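Aromatic amino acid beta-eliminating lyase/threonine aldolase (Exiguobacterium sibiricum, PDB 3LWS) belongs to the fold-type I family of pyridoxal-phosphate-dependent enzymes and holds its cofactor covalently bound. Local coordinates at residues D58-D63 with K188-I193. Sequence-based numbering, arbitrary orientation.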
ATOM      1  N   ASP A  58      19.129  -7.516   9.768  1.00 27.34           N
ATOM      2  CA  ASP A  58      19.963  -8.556  10.374  1.00 26.06           C
ATOM      3  C   ASP A  58      19.824  -9.886   9.686  1.00 26.24           C
ATOM      4  O   ASP A  58      20.820 -10.545   9.444  1.00 26.32           O
ATOM      5  CB  ASP A  58      19.587  -8.766  11.843  1.00 27.21           C
ATOM      6  CG  ASP A  58      20.089  -7.674  12.749  1.00 33.56           C
ATOM      7  OD1 ASP A  58      20.924  -6.832  12.322  1.00 37.39           O
ATOM      8  OD2 ASP A  58      19.653  -7.680  13.924  1.00 41.37           O
ATOM      9  N   VAL A  59      18.592 -10.290   9.375  1.00 27.17           N
ATOM     10  CA  VAL A  59      18.361 -11.600   8.766  1.00 25.57           C
ATOM     11  C   VAL A  59      19.038 -11.676   7.411  1.00 25.74           C
ATOM     12  O   VAL A  59      19.598 -12.707   7.048  1.00 26.46           O
ATOM     13  CB  VAL A  59      16.870 -11.934   8.574  1.00 25.60           C
ATOM     14  CG1 VAL A  59      16.718 -13.146   7.666  1.00 24.36           C
ATOM     15  CG2 VAL A  59      16.210 -12.141   9.919  1.00 27.26           C
ATOM     16  N   LEU A  60      19.010 -10.582   6.675  1.00 24.34           N
ATOM     17  CA  LEU A  60      19.680 -10.555   5.376  1.00 23.34           C
ATOM     18  C   LEU A  60      21.132 -10.084   5.464  1.00 23.62           C
ATOM     19  O   LEU A  60      21.817 -10.099   4.480  1.00 25.20           O
ATOM     20  CB  LEU A  60      18.878  -9.689   4.399  1.00 23.29           C
ATOM     21  CG  LEU A  60      17.438 -10.181   4.165  1.00 21.25           C
ATOM     22  CD1 LEU A  60      16.595  -9.145   3.410  1.00 20.53           C
ATOM     23  CD2 LEU A  60      17.421 -11.515   3.431  1.00 21.90           C
ATOM     24  N   GLY A  61      21.592  -9.656   6.638  1.00 25.61           N
ATOM     25  CA  GLY A  61      22.993  -9.203   6.805  1.00 24.94           C
ATOM     26  C   GLY A  61      23.326  -7.932   6.042  1.00 25.47           C
ATOM     27  O   GLY A  61      24.419  -7.801   5.520  1.00 25.54           O
HETATM   28  N   MSE A  62      22.373  -7.002   5.991  1.00 25.19           N
HETATM   29  CA  MSE A  62      22.529  -5.714   5.307  1.00 24.49           C
HETATM   30  C   MSE A  62      22.483  -4.596   6.345  1.00 24.24           C
HETATM   31  O   MSE A  62      21.909  -4.779   7.425  1.00 23.83           O
HETATM   32  CB  MSE A  62      21.372  -5.479   4.323  1.00 23.93           C
HETATM   33  CG  MSE A  62      21.329  -6.491   3.132  1.00 27.16           C
HETATM   34 SE   MSE A  62      22.748  -6.260   1.826  0.75 33.67          SE
HETATM   35  CE  MSE A  62      23.102  -8.164   1.696  1.00 35.84           C
ATOM     36  N   ASP A  63      23.029  -3.437   5.967  1.00 23.41           N
ATOM     37  CA  ASP A  63      23.141  -2.280   6.847  1.00 24.59           C
ATOM     38  C   ASP A  63      21.753  -1.806   7.322  1.00 23.79           C
ATOM     39  O   ASP A  63      21.599  -1.332   8.426  1.00 22.37           O
ATOM     40  CB  ASP A  63      23.780  -1.082   6.107  1.00 25.74           C
ATOM     41  CG  ASP A  63      25.291  -1.227   5.843  1.00 31.51           C
ATOM     42  OD1 ASP A  63      25.916  -2.231   6.245  1.00 34.65           O
ATOM     43  OD2 ASP A  63      25.831  -0.284   5.197  1.00 35.03           O
ATOM     44  N   LYS A 188      22.072 -23.029   2.933  1.00 24.47           N
ATOM     45  CA  LYS A 188      22.622 -21.737   3.289  1.00 23.65           C
ATOM     46  C   LYS A 188      21.592 -20.916   4.056  1.00 23.07           C
ATOM     47  O   LYS A 188      20.401 -21.144   3.929  1.00 23.60           O
ATOM     48  CB  LYS A 188      23.060 -20.972   2.043  1.00 22.79           C
ATOM     49  CG  LYS A 188      24.234 -21.573   1.312  1.00 25.85           C
ATOM     50  CD  LYS A 188      25.563 -21.280   1.966  1.00 26.93           C
ATOM     51  CE  LYS A 188      26.689 -21.866   1.135  1.00 27.26           C
ATOM     52  NZ  LYS A 188      27.971 -21.467   1.739  1.00 32.53           N
ATOM     53  N   THR A 189      22.067 -19.960   4.855  1.00 23.42           N
ATOM     54  CA  THR A 189      21.199 -19.028   5.558  1.00 23.26           C
ATOM     55  C   THR A 189      20.785 -17.904   4.621  1.00 21.91           C
ATOM     56  O   THR A 189      21.419 -17.663   3.610  1.00 22.20           O
ATOM     57  CB  THR A 189      21.922 -18.322   6.693  1.00 22.72           C
ATOM     58  OG1 THR A 189      22.922 -17.465   6.125  1.00 23.63           O
ATOM     59  CG2 THR A 189      22.557 -19.325   7.694  1.00 24.65           C
ATOM     60  N   ALA A 190      19.765 -17.162   4.999  1.00 22.45           N
ATOM     61  CA  ALA A 190      19.336 -16.003   4.194  1.00 21.31           C
ATOM     62  C   ALA A 190      20.479 -14.966   4.004  1.00 22.14           C
ATOM     63  O   ALA A 190      20.634 -14.406   2.908  1.00 22.25           O
ATOM     64  CB  ALA A 190      18.086 -15.352   4.803  1.00 19.71           C
ATOM     65  N   ALA A 191      21.299 -14.750   5.048  1.00 21.59           N
ATOM     66  CA  ALA A 191      22.390 -13.793   4.963  1.00 21.53           C
ATOM     67  C   ALA A 191      23.479 -14.282   4.011  1.00 21.73           C
ATOM     68  O   ALA A 191      24.027 -13.476   3.257  1.00 20.93           O
ATOM     69  CB  ALA A 191      22.953 -13.462   6.338  1.00 21.87           C
ATOM     70  N   GLU A 192      23.789 -15.589   4.005  1.00 21.44           N
ATOM     71  CA  GLU A 192      24.836 -16.082   3.091  1.00 22.61           C
ATOM     72  C   GLU A 192      24.448 -15.918   1.594  1.00 22.36           C
ATOM     73  O   GLU A 192      25.312 -15.694   0.725  1.00 23.93           O
ATOM     74  CB  GLU A 192      25.184 -17.551   3.386  1.00 23.09           C
ATOM     75  CG  GLU A 192      25.929 -17.752   4.716  1.00 28.51           C
ATOM     76  CD  GLU A 192      26.061 -19.222   5.146  1.00 29.84           C
ATOM     77  OE1 GLU A 192      25.203 -20.067   4.774  1.00 29.01           O
ATOM     78  OE2 GLU A 192      27.028 -19.521   5.882  1.00 32.30           O
ATOM     79  N   ILE A 193      23.164 -16.067   1.290  1.00 21.48           N
ATOM     80  CA  ILE A 193      22.710 -15.882  -0.077  1.00 19.87           C
ATOM     81  C   ILE A 193      22.702 -14.384  -0.336  1.00 21.48           C
ATOM     82  O   ILE A 193      23.380 -13.923  -1.264  1.00 24.07           O
ATOM     83  CB  ILE A 193      21.344 -16.542  -0.345  1.00 16.53           C
ATOM     84  CG1 ILE A 193      21.413 -18.074  -0.112  1.00 17.03           C
ATOM     85  CG2 ILE A 193      20.885 -16.255  -1.805  1.00 19.89           C
ATOM     86  CD1 ILE A 193      22.278 -18.861  -1.152  1.00 17.10           C
TER
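Ala-190 and Ala-191, in the first turn of helix 190-194, press against Val-59 and Leu-60 at the C-terminal end of helix 49-60. The apolar part centres on Ala-190, whose CB points toward 58-63: Val-59 CG1, set anti to the backbone N (chi1 167°), comes within 3.9 Å of Ala-190 CB, and Leu-60 CD2 meets the same methyl at 4.1 Å. Leu-60 continues to Ile-202 and Ala-217 of the central mixed sheet, while Ala-190 also rests on Leu-183 of helix 179-186.

Ala-191 packs against backbone. The CA atoms of Leu-60 and Ala-191 are 4.2 Å apart, a spacing that brings Ala-191 CB to 3.5 Å from Val-59 O. Val-59 O also lies 3.3 Å from Ala-191 N, but the angle is too poor for a hydrogen bond. Gly-61 N is 4.1 Å from Ala-191 CB.

Each helix end is shaped locally. Gly-61, with positive phi (66°), is the C' residue of a Schellman motif closing helix 49-60. Thr-189 and Glu-192 form a capping box that starts helix 190-194: Glu-192 N donates to Thr-189 OG1 at 3.0 Å, and Thr-189 N to Glu-192 OE1 at 3.1 Å, meeting the carboxylate from above its plane.

With none of the hydrogen bonds joining the two segments, the contact is one of van der Waals packing, in which small residues let one helix's C-terminal end approach another's first turn.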